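Local coordinates for protein poly-gamma-glutamate hydrolase (Bacillus phage phiNIT1, PDB 3A9L) that hydrolyses the gamma-glutamyl linkages of bacterial poly-gamma-glutamate, acting as a phage zinc peptidase, at residues S33-S38 / S94-A99; K28-S33 / G60-L65; G117-L122 / S158-Q163; V79-F84 / P149-N154; N124-K129 / K200-E205. All coordinates share one frame; numbering follows the deposited sequence.

Contact 1 (S33-S38 / S94-A99)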
# COMPACT_ATOMS: atom_id res chain seq x y z
N SER A 33 -7.95 12.18 7.91
CA SER A 33 -9.23 12.03 8.64
C SER A 33 -9.87 10.66 8.62
O SER A 33 -10.45 10.26 9.63
CB SER A 33 -10.26 13.02 8.13
OG SER A 33 -9.85 14.34 8.44
N MET A 34 -9.77 9.96 7.48
CA MET A 34 -10.57 8.76 7.22
C MET A 34 -9.82 7.62 6.53
O MET A 34 -9.07 7.84 5.55
CB MET A 34 -11.81 9.14 6.39
CG MET A 34 -12.78 8.01 6.09
SD MET A 34 -13.30 7.09 7.54
CE MET A 34 -14.64 8.07 8.12
N ILE A 35 -10.02 6.39 7.01
CA ILE A 35 -9.37 5.23 6.44
C ILE A 35 -10.40 4.09 6.29
O ILE A 35 -11.10 3.76 7.23
CB ILE A 35 -8.16 4.74 7.31
CG1 ILE A 35 -7.54 3.48 6.71
CG2 ILE A 35 -8.58 4.56 8.79
CD1 ILE A 35 -6.26 2.96 7.42
N TYR A 36 -10.50 3.54 5.08
CA TYR A 36 -11.40 2.46 4.82
C TYR A 36 -10.58 1.23 4.67
O TYR A 36 -9.59 1.21 3.95
CB TYR A 36 -12.15 2.73 3.53
CG TYR A 36 -13.05 3.93 3.60
CD1 TYR A 36 -14.23 3.87 4.33
CD2 TYR A 36 -12.70 5.13 2.98
CE1 TYR A 36 -15.09 4.96 4.40
CE2 TYR A 36 -13.56 6.24 3.07
CZ TYR A 36 -14.75 6.12 3.77
OH TYR A 36 -15.61 7.19 3.88
N PHE A 37 -10.98 0.18 5.37
CA PHE A 37 -10.08 -0.97 5.44
C PHE A 37 -10.78 -2.27 5.81
O PHE A 37 -11.90 -2.28 6.29
CB PHE A 37 -8.92 -0.69 6.41
CG PHE A 37 -9.27 -0.88 7.85
CD1 PHE A 37 -9.93 0.12 8.57
CD2 PHE A 37 -8.95 -2.08 8.48
CE1 PHE A 37 -10.26 -0.09 9.92
CE2 PHE A 37 -9.29 -2.30 9.82
CZ PHE A 37 -9.95 -1.32 10.54
N SER A 38 -10.09 -3.37 5.55
CA SER A 38 -10.56 -4.67 5.98
C SER A 38 -9.38 -5.56 6.43
O SER A 38 -8.34 -5.61 5.78
CB SER A 38 -11.41 -5.34 4.91
OG SER A 38 -11.72 -6.66 5.33
N SER A 94 -4.04 4.41 14.01
CA SER A 94 -3.66 5.44 14.97
C SER A 94 -3.38 6.79 14.34
O SER A 94 -3.33 7.81 15.05
CB SER A 94 -2.41 5.02 15.74
OG SER A 94 -1.28 5.13 14.87
N LYS A 95 -3.16 6.78 13.02
CA LYS A 95 -2.86 8.00 12.25
C LYS A 95 -4.10 8.63 11.59
O LYS A 95 -4.03 9.64 10.87
CB LYS A 95 -1.78 7.68 11.20
CG LYS A 95 -0.46 7.14 11.75
CD LYS A 95 0.14 8.07 12.81
CE LYS A 95 1.62 7.75 13.05
NZ LYS A 95 1.90 6.29 13.09
N HIS A 96 -5.27 8.05 11.88
CA HIS A 96 -6.52 8.57 11.34
C HIS A 96 -7.55 8.83 12.42
O HIS A 96 -7.76 8.00 13.32
CB HIS A 96 -7.12 7.62 10.32
CG HIS A 96 -6.25 7.37 9.15
ND1 HIS A 96 -5.18 6.50 9.19
CD2 HIS A 96 -6.27 7.88 7.90
CE1 HIS A 96 -4.59 6.48 8.02
NE2 HIS A 96 -5.22 7.32 7.22
N THR A 97 -8.22 9.96 12.31
CA THR A 97 -9.32 10.28 13.21
C THR A 97 -10.41 9.24 13.21
O THR A 97 -10.87 8.82 14.27
CB THR A 97 -9.95 11.61 12.86
OG1 THR A 97 -8.91 12.58 12.72
CG2 THR A 97 -10.95 12.07 13.99
N ASP A 98 -10.84 8.87 12.00
CA ASP A 98 -11.99 8.04 11.80
C ASP A 98 -11.58 6.79 11.05
O ASP A 98 -10.55 6.78 10.38
CB ASP A 98 -13.08 8.80 11.03
CG ASP A 98 -13.63 9.98 11.82
OD1 ASP A 98 -14.08 9.77 12.97
OD2 ASP A 98 -13.60 11.12 11.32
N ALA A 99 -12.40 5.74 11.16
CA ALA A 99 -12.16 4.50 10.45
C ALA A 99 -13.47 3.80 10.17
O ALA A 99 -14.36 3.76 11.04
CB ALA A 99 -11.23 3.57 11.26
O HOH W 1 -9.73 14.86 11.02
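Two neighbouring parallel strands of the mixed sheet, 34-42 and 98-105, run side by side here, joined by one good backbone bond and by side-chain packing. In that bond Asp98 N donates to Ser33 O at 2.8 Å, lying in the carbonyl plane. The next, from Ile35 N to Asp98 O, is weak.

Ile35 does most of the side-chain work. Its CB sits almost exactly above the centre of the His96 ring, 3.7 Å from the centroid and 9° off the normal, a CH-pi contact over the face. From there the two branches part. CG2, in the crowded position between the backbone N and the carbonyl carbon, lies 3.4 Å from Asp98 O and also packs 3.8 Å from Ala99 CB. CG1 is anti to the backbone N (chi1 177°), and the extended chain carries CD1 to 3.9 Å from His96 CE1. The imidazole is held at both nitrogens, ND1 by Met92 O and NE2 by Ser62 OG, so its face is fixed for the isoleucine.

Met34 occupies the other side of the sheet. Bent at chi2 and chi3, it crosses Asp98 at about a right angle and brings CE to 3.4 Å from Asp98 CB, while Asp98 OD2 bonds to Tyr207 OH. Nearer the zinc site, Phe37 meets Ala99 CB with its ring edge. At the outer end one water joins Ser33 OG, at 2.6 Å, to Thr97 OG1, at 3.0 Å.

Contact 2 (K28-S33 / G60-L65)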
# COMPACT_ATOMS: atom_id res chain seq x y z
N LYS A 28 -2.59 2.46 1.40
CA LYS A 28 -2.37 3.76 0.84
C LYS A 28 -2.82 4.80 1.85
O LYS A 28 -4.00 4.94 2.08
CB LYS A 28 -3.09 3.92 -0.54
CG LYS A 28 -2.71 5.30 -1.23
CD LYS A 28 -3.44 5.52 -2.54
CE LYS A 28 -2.85 6.71 -3.33
NZ LYS A 28 -3.49 6.92 -4.66
N ARG A 29 -1.86 5.48 2.47
CA ARG A 29 -2.14 6.53 3.42
C ARG A 29 -2.13 7.84 2.62
O ARG A 29 -1.09 8.20 2.04
CB ARG A 29 -1.08 6.54 4.54
CG ARG A 29 -1.51 7.46 5.69
CD ARG A 29 -0.50 7.62 6.82
NE ARG A 29 -0.91 8.73 7.68
CZ ARG A 29 -0.11 9.47 8.44
NH1 ARG A 29 1.16 9.19 8.55
NH2 ARG A 29 -0.62 10.48 9.15
N GLN A 30 -3.28 8.51 2.57
CA GLN A 30 -3.50 9.64 1.69
C GLN A 30 -4.54 10.61 2.25
O GLN A 30 -4.96 11.53 1.57
CB GLN A 30 -3.88 9.15 0.28
CG GLN A 30 -5.25 8.46 0.15
CD GLN A 30 -5.69 8.26 -1.29
OE1 GLN A 30 -5.04 8.73 -2.24
NE2 GLN A 30 -6.80 7.54 -1.47
N ASN A 31 -4.93 10.41 3.50
CA ASN A 31 -5.93 11.24 4.16
C ASN A 31 -5.65 11.32 5.67
O ASN A 31 -5.37 10.29 6.29
CB ASN A 31 -7.34 10.70 3.87
CG ASN A 31 -8.46 11.72 4.15
OD1 ASN A 31 -9.01 11.75 5.26
ND2 ASN A 31 -8.79 12.54 3.16
N PRO A 32 -5.70 12.55 6.26
CA PRO A 32 -5.59 12.74 7.71
C PRO A 32 -6.78 12.24 8.53
O PRO A 32 -6.61 11.87 9.71
CB PRO A 32 -5.51 14.27 7.84
CG PRO A 32 -6.16 14.78 6.59
CD PRO A 32 -5.73 13.84 5.55
N SER A 33 -7.95 12.18 7.91
CA SER A 33 -9.23 12.03 8.64
C SER A 33 -9.87 10.66 8.62
O SER A 33 -10.45 10.26 9.63
CB SER A 33 -10.26 13.02 8.13
OG SER A 33 -9.85 14.34 8.44
N GLY A 60 -11.20 9.42 -1.75
CA GLY A 60 -9.81 9.79 -1.47
C GLY A 60 -9.41 9.43 -0.03
O GLY A 60 -8.45 9.96 0.51
N GLY A 61 -10.19 8.55 0.60
CA GLY A 61 -9.86 8.02 1.92
C GLY A 61 -8.60 7.19 1.81
O GLY A 61 -8.25 6.78 0.71
N SER A 62 -7.87 7.00 2.92
CA SER A 62 -6.78 6.03 2.94
C SER A 62 -7.38 4.61 2.89
O SER A 62 -8.59 4.42 3.14
CB SER A 62 -5.91 6.16 4.20
OG SER A 62 -5.35 7.44 4.40
N LEU A 63 -6.53 3.65 2.54
CA LEU A 63 -6.90 2.25 2.32
C LEU A 63 -5.92 1.36 3.06
O LEU A 63 -4.72 1.65 3.12
CB LEU A 63 -6.84 1.93 0.81
CG LEU A 63 -6.91 0.51 0.23
CD1 LEU A 63 -7.46 0.50 -1.21
CD2 LEU A 63 -5.57 -0.24 0.31
N TYR A 64 -6.44 0.27 3.62
CA TYR A 64 -5.60 -0.81 4.12
C TYR A 64 -6.36 -2.08 3.88
O TYR A 64 -7.55 -2.10 4.16
CB TYR A 64 -5.36 -0.68 5.62
CG TYR A 64 -4.70 -1.91 6.21
CD1 TYR A 64 -5.47 -3.01 6.63
CD2 TYR A 64 -3.33 -1.98 6.35
CE1 TYR A 64 -4.89 -4.11 7.16
CE2 TYR A 64 -2.74 -3.09 6.90
CZ TYR A 64 -3.52 -4.15 7.29
OH TYR A 64 -2.96 -5.26 7.81
N LEU A 65 -5.68 -3.12 3.38
CA LEU A 65 -6.29 -4.45 3.15
C LEU A 65 -5.36 -5.58 3.51
O LEU A 65 -4.28 -5.70 2.94
CB LEU A 65 -6.61 -4.62 1.67
CG LEU A 65 -7.54 -3.71 0.93
CD1 LEU A 65 -7.45 -4.09 -0.51
CD2 LEU A 65 -8.98 -3.87 1.46
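Main-chain pairing comes first. Lys28 and Leu63 form an antiparallel hydrogen-bonded pair: Lys28 N donates to Leu63 O at 2.9 Å, and Leu63 N returns the bond to Lys28 O at the same 2.9 Å. Both bonds are fairly straight, though the first donor stands above the carbonyl plane while the second lies in it.

Side-chain-to-backbone bonds take over where the strands part. Ser62 OG, turned anti to its own carbonyl carbon, accepts from Gln30 N at 3.0 Å in a nearly linear bond (173°), and weakly from Asn31 N. With His96 as a further partner, this hydroxyl has three nitrogens around it, which suits its buried position. Gln30 bonds in return to the other segment. Its CG takes the crowded place between N and carbonyl carbon (chi1 68°), and the extended chain then points NE2 at Gly61 O, 2.7 Å away, with the acceptor in the amide plane. Asn31 folds back on its own segment, OD1 accepting from Ser33 N at 2.9 Å in an Asx turn.

Other contacts are few but close: Ser62 CB lies 3.1 Å from Lys28 O, and Asn31 CB rests 3.6 Å from Gly60 O, just past the end of helix 48-59.

Lys28 and Arg29 also pair in an antiparallel ladder with a strand of the second subunit. The arrangement is thus that of an edge strand in a mixed sheet that runs on across a dimer interface.

Contact 3 (G117-L122 / S158-Q163)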
# COMPACT_ATOMS: atom_id res chain seq x y z
N GLY A 117 -20.03 -0.40 15.73
CA GLY A 117 -18.86 0.41 16.01
C GLY A 117 -19.26 1.50 16.99
O GLY A 117 -20.45 1.67 17.28
N LEU A 118 -18.27 2.24 17.51
CA LEU A 118 -18.54 3.29 18.51
C LEU A 118 -18.82 4.66 17.89
O LEU A 118 -19.33 5.54 18.57
CB LEU A 118 -17.40 3.39 19.55
CG LEU A 118 -17.32 2.20 20.54
CD1 LEU A 118 -16.01 2.22 21.27
CD2 LEU A 118 -18.55 2.14 21.51
N ASN A 119 -18.50 4.85 16.61
CA ASN A 119 -18.88 6.11 15.96
C ASN A 119 -20.37 6.13 15.57
O ASN A 119 -20.72 5.79 14.46
CB ASN A 119 -17.99 6.41 14.75
CG ASN A 119 -18.21 7.82 14.20
OD1 ASN A 119 -19.20 8.47 14.52
ND2 ASN A 119 -17.28 8.28 13.38
N THR A 120 -21.23 6.53 16.51
CA THR A 120 -22.68 6.32 16.41
C THR A 120 -23.24 7.15 15.31
O THR A 120 -24.10 6.67 14.56
CB THR A 120 -23.45 6.75 17.68
OG1 THR A 120 -22.75 6.32 18.85
CG2 THR A 120 -24.85 6.13 17.68
N GLU A 121 -22.75 8.39 15.24
CA GLU A 121 -23.19 9.34 14.23
C GLU A 121 -22.92 8.90 12.80
O GLU A 121 -23.83 8.92 12.01
CB GLU A 121 -22.60 10.71 14.47
CG GLU A 121 -23.18 11.73 13.50
CD GLU A 121 -22.43 13.04 13.52
OE1 GLU A 121 -21.66 13.28 14.49
OE2 GLU A 121 -22.61 13.81 12.55
N LEU A 122 -21.67 8.54 12.49
CA LEU A 122 -21.32 7.93 11.21
C LEU A 122 -21.96 6.56 11.00
O LEU A 122 -22.40 6.25 9.89
CB LEU A 122 -19.81 7.83 11.05
CG LEU A 122 -19.27 7.47 9.64
CD1 LEU A 122 -19.80 8.43 8.56
CD2 LEU A 122 -17.76 7.45 9.70
N SER A 158 -9.65 8.63 17.17
CA SER A 158 -10.81 9.09 17.92
C SER A 158 -11.26 7.99 18.88
O SER A 158 -11.94 8.27 19.88
CB SER A 158 -11.92 9.54 16.98
OG SER A 158 -12.48 8.42 16.28
N GLY A 159 -10.83 6.75 18.63
CA GLY A 159 -11.28 5.59 19.40
C GLY A 159 -12.72 5.15 19.10
O GLY A 159 -13.32 4.37 19.86
N LYS A 160 -13.29 5.65 18.00
CA LYS A 160 -14.69 5.40 17.65
C LYS A 160 -14.80 5.12 16.16
O LYS A 160 -14.71 6.05 15.34
CB LYS A 160 -15.55 6.62 17.99
CG LYS A 160 -15.55 7.08 19.42
CD LYS A 160 -16.42 8.32 19.59
CE LYS A 160 -16.04 9.44 18.62
NZ LYS A 160 -16.96 9.55 17.42
N GLY A 161 -14.99 3.85 15.79
CA GLY A 161 -15.00 3.45 14.40
C GLY A 161 -16.38 2.96 13.97
O GLY A 161 -17.30 2.98 14.78
N VAL A 162 -16.54 2.56 12.70
CA VAL A 162 -17.84 2.06 12.22
C VAL A 162 -17.58 0.76 11.48
O VAL A 162 -16.86 0.74 10.48
CB VAL A 162 -18.53 3.02 11.22
CG1 VAL A 162 -19.70 2.34 10.50
CG2 VAL A 162 -18.98 4.30 11.90
N GLN A 163 -18.20 -0.30 11.95
CA GLN A 163 -18.02 -1.59 11.36
C GLN A 163 -19.22 -1.96 10.46
O GLN A 163 -20.39 -1.89 10.90
CB GLN A 163 -17.84 -2.64 12.47
CG GLN A 163 -17.65 -4.03 11.89
CD GLN A 163 -17.54 -5.11 12.94
OE1 GLN A 163 -16.45 -5.58 13.20
NE2 GLN A 163 -18.68 -5.54 13.52
O HOH W 2 -14.80 6.69 12.98
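The N-terminus of helix 120-132 rests on the turn that leads into strand 162-167, and Asn119 is the residue that joins them. It is the helix N-cap: with CG anti to the backbone N (chi1 -170°), OD1 reaches forward to accept from Leu122 N at 3.2 Å. The donor stands well above the carbonyl plane, although the bond itself is nearly straight. Asn119 N meanwhile donates to Gly161 O at 2.9 Å, so one residue both caps its helix and ties it to the other segment. ND2 donates to a water at 3.0 Å, which in turn donates to Lys160 O at a short 2.4 Å.

Strand 162-167 is an interior strand of the mixed sheet, between 98-105 and 113-116, and Gly117, just after the antiparallel neighbour 113-116, passes close alongside. Having no side chain, Gly117 brings CA to 3.2 Å from Gly161 O in a CH···O contact. Van der Waals contacts follow. Val162 CG2 lies 3.4 Å from Asn119 O and makes apolar contact with Leu122 CB at 3.7 Å, the valine and leucine crossing at about a right angle. Leu118 CB packs alongside Lys160 CB at 4.0 Å. Past Val162, Gln163 turns away toward zinc ligand His103, its OE1 bonded to Asn151 ND2.

Contact 4 (V79-F84 / P149-N154). With PO4 (phosphate ion), chain D.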
# COMPACT_ATOMS: atom_id res chain seq x y z
N VAL A 79 -8.30 -13.71 11.32
CA VAL A 79 -8.08 -13.33 12.69
C VAL A 79 -9.13 -12.29 13.06
O VAL A 79 -9.17 -11.17 12.53
CB VAL A 79 -6.60 -12.89 12.95
CG1 VAL A 79 -6.43 -12.30 14.32
CG2 VAL A 79 -5.65 -14.13 12.82
N THR A 80 -10.04 -12.69 13.93
CA THR A 80 -11.11 -11.82 14.34
C THR A 80 -10.62 -10.39 14.69
O THR A 80 -9.51 -10.22 15.20
CB THR A 80 -11.86 -12.44 15.52
OG1 THR A 80 -13.19 -11.92 15.57
CG2 THR A 80 -11.10 -12.21 16.84
N SER A 81 -11.45 -9.38 14.41
CA SER A 81 -11.08 -7.95 14.60
C SER A 81 -10.64 -7.54 16.01
O SER A 81 -9.78 -6.66 16.16
CB SER A 81 -12.23 -7.02 14.17
OG SER A 81 -12.84 -7.45 12.97
N THR A 82 -11.22 -8.14 17.05
CA THR A 82 -10.74 -7.87 18.40
C THR A 82 -9.30 -8.36 18.66
O THR A 82 -8.72 -8.00 19.67
CB THR A 82 -11.63 -8.52 19.45
OG1 THR A 82 -11.63 -9.93 19.22
CG2 THR A 82 -13.07 -7.97 19.42
N HIS A 83 -8.75 -9.21 17.78
CA HIS A 83 -7.44 -9.87 17.98
C HIS A 83 -6.45 -9.45 16.89
O HIS A 83 -5.28 -9.87 16.87
CB HIS A 83 -7.59 -11.40 17.97
CG HIS A 83 -8.36 -11.92 19.13
ND1 HIS A 83 -8.47 -13.27 19.40
CD2 HIS A 83 -9.04 -11.29 20.11
CE1 HIS A 83 -9.19 -13.44 20.50
NE2 HIS A 83 -9.55 -12.25 20.95
N PHE A 84 -6.95 -8.61 16.00
CA PHE A 84 -6.23 -8.33 14.78
C PHE A 84 -5.26 -7.24 15.08
O PHE A 84 -5.62 -6.12 15.46
CB PHE A 84 -7.17 -7.96 13.63
CG PHE A 84 -6.45 -7.75 12.31
CD1 PHE A 84 -5.93 -6.50 11.99
CD2 PHE A 84 -6.31 -8.79 11.41
CE1 PHE A 84 -5.29 -6.30 10.80
CE2 PHE A 84 -5.66 -8.59 10.21
CZ PHE A 84 -5.17 -7.35 9.90
N PRO A 149 -13.28 -1.83 23.08
CA PRO A 149 -12.12 -1.02 22.67
C PRO A 149 -11.00 -1.78 21.95
O PRO A 149 -10.02 -1.17 21.49
CB PRO A 149 -11.58 -0.51 24.00
CG PRO A 149 -11.75 -1.72 24.90
CD PRO A 149 -13.18 -2.20 24.50
N ASP A 150 -11.14 -3.10 21.87
CA ASP A 150 -10.23 -3.97 21.13
C ASP A 150 -10.49 -4.01 19.63
O ASP A 150 -9.55 -4.03 18.86
CB ASP A 150 -10.35 -5.39 21.62
CG ASP A 150 -9.93 -5.56 23.07
OD1 ASP A 150 -9.09 -4.76 23.55
OD2 ASP A 150 -10.42 -6.52 23.70
N ASN A 151 -11.76 -4.07 19.22
CA ASN A 151 -12.06 -4.16 17.79
C ASN A 151 -11.20 -3.19 16.96
O ASN A 151 -11.32 -1.97 17.10
CB ASN A 151 -13.55 -3.94 17.53
CG ASN A 151 -13.95 -4.29 16.08
OD1 ASN A 151 -13.38 -3.75 15.12
ND2 ASN A 151 -14.94 -5.17 15.93
N ILE A 152 -10.33 -3.72 16.11
CA ILE A 152 -9.46 -2.84 15.30
C ILE A 152 -10.07 -1.49 14.83
O ILE A 152 -9.41 -0.45 14.92
CB ILE A 152 -8.79 -3.58 14.10
CG1 ILE A 152 -7.82 -2.65 13.35
CG2 ILE A 152 -9.83 -4.16 13.13
CD1 ILE A 152 -6.60 -2.19 14.17
N VAL A 153 -11.32 -1.50 14.35
CA VAL A 153 -11.99 -0.27 13.89
C VAL A 153 -12.09 0.86 14.93
O VAL A 153 -12.00 2.03 14.56
CB VAL A 153 -13.39 -0.53 13.23
CG1 VAL A 153 -14.47 -0.48 14.26
CG2 VAL A 153 -13.67 0.54 12.16
N ASN A 154 -12.20 0.53 16.22
CA ASN A 154 -12.24 1.57 17.29
C ASN A 154 -10.84 1.95 17.81
O ASN A 154 -10.70 2.63 18.87
CB ASN A 154 -13.09 1.08 18.47
CG ASN A 154 -14.53 0.76 18.08
OD1 ASN A 154 -15.15 1.44 17.23
ND2 ASN A 154 -15.06 -0.33 18.67
P PO4 D . -14.95 -10.81 12.54
O1 PO4 D . -14.62 -11.89 13.54
O2 PO4 D . -16.36 -10.26 12.73
O3 PO4 D . -13.96 -9.71 12.81
O4 PO4 D . -14.82 -11.32 11.13
O HOH W 3 -14.07 -4.31 12.37
O HOH W 4 -7.24 -4.77 17.46
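Three flat groups lie at or beside this meeting of two loops. The His83 ring carries Thr80 CG2 over one face, 3.6 Å above the plane and offset toward the rim, a contact internal to 79-84. Phe84 CD1 lies 4.5 Å from Ile152 CG1, a loose apolar touch oblique to the ring. The Asn151 amide has Ser81 CB close by, 3.6 Å from OD1 and hardly farther from CG and ND2.

Backbone polarity does the joining. Ile152 N donates to Ser81 O at 3.0 Å; the bond is straight (166°), but the donor stands far above the carbonyl plane. Asn151, its CG anti to the backbone N, uses a lone pair of OD1 to accept from Val153 N at 3.1 Å, an Asx turn that opens the 3-10 segment. The same OD1 accepts from a water at 2.9 Å, which also donates weakly to Ser81 OG. A second water lies between Phe84 O and Asp150 O.

The other side of Ser81 faces a phosphate ion, probably from the crystallisation liquor. Its O3 is gripped by Ser81 OG at 2.5 Å and by Ser81 N, and its O1 by Thr80 OG1, with His78 NE2 a further partner.

Val79 O bonds to His40 NE2, and the Ser81 side chain lies about 5 Å from the zinc ion. The paired loops thus lie beside the zinc site and probably form part of the wall of a metallopeptidase active site.

Contact 5 (N124-K129 / K200-E205)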
# COMPACT_ATOMS: atom_id res chain seq x y z
N ASN A 124 -25.01 5.60 12.20
CA ASN A 124 -26.38 5.92 11.80
C ASN A 124 -26.48 6.45 10.36
O ASN A 124 -27.40 6.11 9.61
CB ASN A 124 -27.03 6.92 12.76
CG ASN A 124 -27.21 6.37 14.19
OD1 ASN A 124 -27.20 5.16 14.41
ND2 ASN A 124 -27.38 7.27 15.16
N LEU A 125 -25.52 7.29 9.98
CA LEU A 125 -25.50 7.91 8.64
C LEU A 125 -25.37 6.90 7.51
O LEU A 125 -26.08 6.98 6.52
CB LEU A 125 -24.44 9.00 8.59
CG LEU A 125 -24.91 10.19 9.46
CD1 LEU A 125 -23.79 11.21 9.78
CD2 LEU A 125 -26.10 10.89 8.79
N ILE A 126 -24.48 5.92 7.69
CA ILE A 126 -24.25 4.86 6.71
C ILE A 126 -25.49 3.97 6.56
O ILE A 126 -25.80 3.47 5.49
CB ILE A 126 -23.00 4.03 7.11
CG1 ILE A 126 -21.77 4.89 6.96
CG2 ILE A 126 -22.89 2.74 6.29
CD1 ILE A 126 -20.45 4.31 7.50
N VAL A 127 -26.18 3.80 7.68
CA VAL A 127 -27.35 2.98 7.75
C VAL A 127 -28.38 3.70 6.90
O VAL A 127 -28.92 3.14 5.97
CB VAL A 127 -27.74 2.83 9.25
CG1 VAL A 127 -29.25 2.92 9.51
CG2 VAL A 127 -27.09 1.55 9.83
N SER A 128 -28.52 4.99 7.17
CA SER A 128 -29.52 5.81 6.54
C SER A 128 -29.28 6.00 5.05
O SER A 128 -30.25 5.99 4.28
CB SER A 128 -29.66 7.11 7.30
OG SER A 128 -30.58 7.96 6.67
N LYS A 129 -28.02 6.12 4.62
CA LYS A 129 -27.71 6.20 3.17
C LYS A 129 -27.96 4.89 2.45
O LYS A 129 -28.54 4.86 1.35
CB LYS A 129 -26.26 6.65 2.90
CG LYS A 129 -25.87 8.08 3.28
CD LYS A 129 -26.98 9.09 3.02
CE LYS A 129 -26.44 10.51 2.88
NZ LYS A 129 -27.60 11.41 2.82
N LYS A 200 -19.89 6.95 0.52
CA LYS A 200 -19.28 8.27 0.24
C LYS A 200 -20.20 9.41 0.74
O LYS A 200 -19.75 10.36 1.36
CB LYS A 200 -18.95 8.42 -1.24
CG LYS A 200 -18.32 9.77 -1.62
CD LYS A 200 -18.32 10.02 -3.12
CE LYS A 200 -19.70 10.00 -3.78
NZ LYS A 200 -20.54 11.25 -3.70
N GLU A 201 -21.49 9.30 0.47
CA GLU A 201 -22.49 10.29 0.88
C GLU A 201 -22.54 10.50 2.38
O GLU A 201 -22.63 11.64 2.85
CB GLU A 201 -23.89 9.88 0.38
CG GLU A 201 -24.07 10.08 -1.13
CD GLU A 201 -25.44 9.66 -1.63
OE1 GLU A 201 -26.41 9.69 -0.85
OE2 GLU A 201 -25.56 9.31 -2.83
N ALA A 202 -22.49 9.38 3.11
CA ALA A 202 -22.54 9.38 4.56
C ALA A 202 -21.27 9.98 5.14
O ALA A 202 -21.34 10.77 6.08
CB ALA A 202 -22.75 7.96 5.08
N GLU A 203 -20.11 9.66 4.53
CA GLU A 203 -18.84 10.29 4.92
C GLU A 203 -18.91 11.81 4.69
O GLU A 203 -18.45 12.59 5.55
CB GLU A 203 -17.62 9.69 4.18
CG GLU A 203 -16.27 10.10 4.82
CD GLU A 203 -15.05 10.18 3.87
OE1 GLU A 203 -14.79 9.25 3.09
OE2 GLU A 203 -14.30 11.18 3.96
N ALA A 204 -19.50 12.21 3.56
CA ALA A 204 -19.66 13.64 3.18
C ALA A 204 -20.49 14.45 4.17
O ALA A 204 -20.01 15.43 4.72
CB ALA A 204 -20.22 13.77 1.72
N GLU A 205 -21.73 14.01 4.41
CA GLU A 205 -22.61 14.62 5.42
C GLU A 205 -21.93 14.68 6.81
O GLU A 205 -21.94 15.73 7.47
CB GLU A 205 -23.95 13.86 5.48
CG GLU A 205 -25.09 14.62 6.14
CD GLU A 205 -26.32 13.75 6.36
OE1 GLU A 205 -26.78 13.10 5.40
OE2 GLU A 205 -26.84 13.73 7.51
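Ala202 is the tight point of this helix pair. Its small side chain lets helices 120-132 and 190-209 come close, the axes of the two short segments approaching to 8.5 Å at 137° between their N-to-C directions. Three side chains of the first helix gather round its methyl: Leu125 through CB, Ile126 through CG1 and, nearest, Lys129, whose CG is 3.6 Å from Ala202 CB. The helix backbone itself joins in, since the carbonyl carbon of Leu125 is also near the methyl.

Farther out the contact becomes polar. Lys129, bent at chi2 (-38°), lays its aliphatic chain across Glu201, with CE 3.6 Å from Glu201 CB, and ends in a salt bridge from NZ to Glu205 OE1 at 3.2 Å. The ammonium meets that oxygen nearly along its C-O axis. Glu205 OE2 turns instead to the methyl Leu125 CD2, 3.2 Å away, the two side chains crossing at about a right angle. The loose place is at Glu201, whose OE1 stays 4.2 Å from Lys129 NZ, beyond a salt bridge; its carboxylate is paired with Lys133 through OE2. That second positive charge probably steadies a glutamate that also lies near Glu197.

Beneath the helices is the sheet. Ile126 reaches down to Val162 and Leu164 of strand 162-167, Glu203 bonds to Tyr36 OH of strand 34-42, and Lys200 leans on helix 48-59, so helix 190-209 lies between two other helices.

In the fold
The five contacts trace how one mixed sheet is assembled and equipped. Contacts 1, 2 and 3 all reach that sheet: 1 and 2, with centres about 7 Å apart, share Ser33 and interleave along the chain, whereas 3 follows 1 in series, about 11 Å away between centres, on the adjoining strand. Contact 5 shares helix 120-132 with contact 3, and its segments alternate with those of contact 3, packing helix 190-209 against helix 120-132. The centre of contact 4 lies about 13 Å from that of contact 3 and about 23 Å from that of contact 5. It places loops beside the zinc ligands His40 and His103, while contact 2 extends the sheet toward the second subunit.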